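PDB 4XEA: peptidase M16 domain protein from Alicyclobacillus acidocaldarius subsp. acidocaldarius DSM 446, which is a putative metallopeptidase of family M16 that probably hydrolyses peptide bonds and binds a nickel ion in this crystal. Local coordinates for residues H335-R338 with V339-R342; A404-Q407 with E408-E412. All coordinates share one frame; numbering follows the deposited sequence.

Contact 1: residues H335-R338 with V339-R342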
# COMPACT_ATOMS: atom_id res chain seq x y z
N HIS A 335 -15.60 26.16 7.18
CA HIS A 335 -14.79 25.54 8.22
C HIS A 335 -13.55 26.40 8.48
O HIS A 335 -13.34 26.85 9.60
CB HIS A 335 -14.43 24.11 7.79
CG HIS A 335 -13.65 23.32 8.80
ND1 HIS A 335 -14.00 23.25 10.13
CD2 HIS A 335 -12.57 22.51 8.65
CE1 HIS A 335 -13.14 22.46 10.76
NE2 HIS A 335 -12.27 21.99 9.88
N LEU A 336 -12.76 26.67 7.43
CA LEU A 336 -11.54 27.47 7.58
C LEU A 336 -11.82 28.89 8.03
O LEU A 336 -11.04 29.44 8.80
CB LEU A 336 -10.70 27.47 6.29
CG LEU A 336 -10.16 26.09 5.87
CD1 LEU A 336 -9.39 26.17 4.54
CD2 LEU A 336 -9.30 25.44 6.93
N ALA A 337 -12.92 29.48 7.58
CA ALA A 337 -13.28 30.86 7.99
C ALA A 337 -13.56 30.92 9.49
O ALA A 337 -13.23 31.90 10.16
CB ALA A 337 -14.51 31.40 7.19
N ARG A 338 -14.17 29.87 10.03
CA ARG A 338 -14.43 29.81 11.48
C ARG A 338 -13.15 29.61 12.29
O ARG A 338 -12.97 30.27 13.31
CB ARG A 338 -15.46 28.73 11.82
CG ARG A 338 -16.89 29.27 11.76
CD ARG A 338 -17.90 28.16 11.85
NE ARG A 338 -17.77 27.23 10.72
CZ ARG A 338 -18.54 26.16 10.54
NH1 ARG A 338 -18.32 25.38 9.47
NH2 ARG A 338 -19.51 25.87 11.41
N VAL A 339 -12.27 28.72 11.83
CA VAL A 339 -11.02 28.51 12.53
C VAL A 339 -10.15 29.78 12.44
O VAL A 339 -9.43 30.10 13.37
CB VAL A 339 -10.25 27.29 11.96
CG1 VAL A 339 -8.87 27.19 12.59
CG2 VAL A 339 -11.05 25.97 12.16
N ARG A 340 -10.22 30.47 11.30
CA ARG A 340 -9.50 31.71 11.07
C ARG A 340 -9.96 32.80 12.04
O ARG A 340 -9.12 33.53 12.57
CB ARG A 340 -9.69 32.15 9.61
CG ARG A 340 -8.87 33.35 9.19
CD ARG A 340 -8.95 33.59 7.68
NE ARG A 340 -8.53 32.43 6.87
CZ ARG A 340 -9.30 31.77 6.01
NH1 ARG A 340 -10.57 32.11 5.78
NH2 ARG A 340 -8.79 30.74 5.37
N GLU A 341 -11.27 32.90 12.26
CA GLU A 341 -11.87 33.83 13.21
C GLU A 341 -11.61 33.42 14.67
O GLU A 341 -11.26 34.26 15.51
CB GLU A 341 -13.40 33.92 12.96
CG GLU A 341 -14.24 34.74 13.98
CD GLU A 341 -15.70 34.25 14.14
OE1 GLU A 341 -16.10 33.26 13.47
OE2 GLU A 341 -16.45 34.85 14.97
N ARG A 342 -11.79 32.13 14.96
CA ARG A 342 -11.92 31.64 16.35
C ARG A 342 -10.64 31.02 16.92
O ARG A 342 -10.51 30.83 18.12
CB ARG A 342 -13.04 30.59 16.45
CG ARG A 342 -14.37 30.98 15.78
CD ARG A 342 -15.30 31.71 16.71
NE ARG A 342 -15.71 30.84 17.81
CZ ARG A 342 -16.40 31.23 18.87
NH1 ARG A 342 -16.79 32.49 19.01
NH2 ARG A 342 -16.71 30.34 19.81

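Contact 2: residues A404-Q407 with E408-E412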
# COMPACT_ATOMS: atom_id res chain seq x y z
N ALA A 404 -0.27 30.36 14.22
CA ALA A 404 0.55 31.21 13.33
C ALA A 404 0.71 30.56 11.96
O ALA A 404 0.63 31.23 10.92
CB ALA A 404 1.92 31.50 13.95
N ARG A 405 0.94 29.25 11.93
CA ARG A 405 1.10 28.54 10.63
C ARG A 405 -0.19 28.62 9.80
O ARG A 405 -0.14 28.90 8.60
CB ARG A 405 1.48 27.07 10.90
CG ARG A 405 1.55 26.16 9.66
CD ARG A 405 2.95 26.20 9.06
NE ARG A 405 3.31 27.37 8.24
CZ ARG A 405 3.29 27.40 6.90
NH1 ARG A 405 3.74 28.45 6.24
NH2 ARG A 405 2.80 26.38 6.21
N PHE A 406 -1.33 28.38 10.45
CA PHE A 406 -2.64 28.48 9.83
C PHE A 406 -2.86 29.88 9.20
O PHE A 406 -3.24 30.02 8.03
CB PHE A 406 -3.75 28.15 10.86
CG PHE A 406 -5.13 28.19 10.27
CD1 PHE A 406 -5.79 29.40 10.09
CD2 PHE A 406 -5.76 27.03 9.84
CE1 PHE A 406 -7.06 29.46 9.48
CE2 PHE A 406 -7.02 27.07 9.26
CZ PHE A 406 -7.68 28.30 9.08
N GLN A 407 -2.59 30.93 10.00
CA GLN A 407 -2.79 32.33 9.57
C GLN A 407 -1.91 32.76 8.40
O GLN A 407 -2.34 33.52 7.52
CB GLN A 407 -2.58 33.26 10.78
CG GLN A 407 -3.61 33.07 11.90
CD GLN A 407 -4.98 33.59 11.55
OE1 GLN A 407 -5.12 34.48 10.71
NE2 GLN A 407 -6.01 33.04 12.19
N GLU A 408 -0.67 32.26 8.40
CA GLU A 408 0.33 32.47 7.36
C GLU A 408 -0.04 31.86 6.01
O GLU A 408 0.27 32.38 4.94
CB GLU A 408 1.63 31.72 7.75
CG GLU A 408 2.68 32.52 8.35
CD GLU A 408 3.85 31.68 8.89
OE1 GLU A 408 3.83 30.40 8.91
OE2 GLU A 408 4.81 32.33 9.32
N HIS A 409 -0.58 30.66 6.07
CA HIS A 409 -0.64 29.83 4.92
C HIS A 409 -2.05 29.44 4.44
O HIS A 409 -2.27 29.38 3.24
CB HIS A 409 0.14 28.55 5.19
CG HIS A 409 0.14 27.62 4.02
ND1 HIS A 409 0.58 27.99 2.78
CD2 HIS A 409 -0.26 26.33 3.90
CE1 HIS A 409 0.46 26.98 1.94
NE2 HIS A 409 -0.04 25.95 2.60
N LEU A 410 -2.96 29.07 5.33
CA LEU A 410 -4.27 28.65 4.88
C LEU A 410 -5.19 29.88 4.80
O LEU A 410 -6.04 30.07 5.68
CB LEU A 410 -4.84 27.53 5.77
CG LEU A 410 -3.96 26.25 5.78
CD1 LEU A 410 -4.56 25.20 6.67
CD2 LEU A 410 -3.72 25.68 4.39
N ARG A 411 -5.04 30.65 3.72
CA ARG A 411 -5.72 31.91 3.53
C ARG A 411 -6.66 31.84 2.32
O ARG A 411 -6.78 30.80 1.70
CB ARG A 411 -4.70 33.06 3.35
CG ARG A 411 -3.56 33.10 4.41
CD ARG A 411 -2.82 34.46 4.44
NE ARG A 411 -2.57 34.95 3.08
CZ ARG A 411 -1.56 34.55 2.31
NH1 ARG A 411 -0.67 33.68 2.77
NH2 ARG A 411 -1.43 35.00 1.07
N GLU A 412 -7.34 32.95 2.00
CA GLU A 412 -8.20 32.98 0.82
C GLU A 412 -7.48 33.45 -0.43
O GLU A 412 -7.76 32.99 -1.54
CB GLU A 412 -9.41 33.88 1.10
CG GLU A 412 -10.31 33.21 2.12
CD GLU A 412 -11.73 33.64 2.00
OE1 GLU A 412 -12.01 34.77 2.44
OE2 GLU A 412 -12.54 32.84 1.45

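Contact 1: residues H335-R338 with V339-R342
Arg340 folds back over the preceding turn of helix 325-342 and lays its guanidinium across Leu336 and Ala337. Its CG stands anti to the backbone N (chi1 -173°), and the chain bends at chi3 (-57°). This brings one face of the guanidinium over the carbonyl oxygen of Leu336, with CZ 4.0 Å from that O. NH2 lies 3.9 Å from CB of Leu336, and NH1 lies 3.7 Å from CA of Ala337. Leu336, Val339 and Arg340 all pack on Phe406 of helix 399-409, so this side is close-packed. Val339 also sends CG2 to 4.3 Å from CE1 of the His335 ring. That ring stacks with Phe289, and its NE2 bonds to Leu282 O. The other side of the helix is looser: Ala337, Arg338, Glu341 and Arg342 are exposed. NE of Arg338 stays 6.8 Å from OE1 of Glu341, too far for an ion pair. Were Arg340 an alanine, the carbonyl of Leu410 would probably lose the donor that NH2 gives it, and Leu336 CB and Ala337 CA the guanidinium lying against them. The helix is thus held to helix 399-409 by apolar packing and by polar bonds at Arg340, while its other charged groups stay exposed.

Contact 2: residues A404-Q407 with E408-E412
Arg405 and Glu408 form a salt bridge one helical turn apart, with NE 3.1 Å from OE1. OE1 lies near the guanidinium plane, and the carboxylate is turned 66° from that plane. NH1 adds a weak bond to the same oxygen. The arginine chain bends at chi2 (88°) and chi3, which carries its end forward, toward the helix C-terminus. One guanidinium face then lies over CB of His409, NH2 to CB 3.6 Å. On another side of the helix, Leu410 sets its CB over a face of the Phe406 ring, 4.3 Å from the centroid, in a CH-pi contact. The backbone N of Leu410 bonds to Phe406 O at 2.9 Å and keeps Leu410 one turn beyond Phe406. Arg411 reaches back with NH1 to Glu408 O, 2.7 Å away. Further out, Glu259 takes NH2 of Arg405 in a second salt bridge, and Thr316 bonds NE2 of His409. Leu282 of helix 265-283 packs on both Phe406 and Leu410, while Asp413 pairs with NH2 of Arg411. Leu410 is the first residue to leave helical angles and centres an inverse gamma turn. Here helix 399-409 ends, and the chain runs on into strand 415-422 of the five-stranded mixed sheet.

Contacts 1 and 2 lie on neighbouring helices, 325-342 and 399-409, with centres about 11 Å apart. Two probable hydrogen bonds join them directly. NH2 of Arg340 reaches Leu410 O at 2.9 Å, and NE2 of Gln407 reaches Arg340 O at 3.2 Å. Between these bonds the Phe406 ring fits against helix 325-342, its CE1 3.7 Å from CA of Arg340 and its CZ 3.6 Å from Leu336 O. Helix 265-283 meets both contacts through Leu282. Neither contact includes a residue of the nickel site, His61, His65 and Glu136, which belongs to the earlier, insulinase-type part of the chain. The pair is structural packing in the later part.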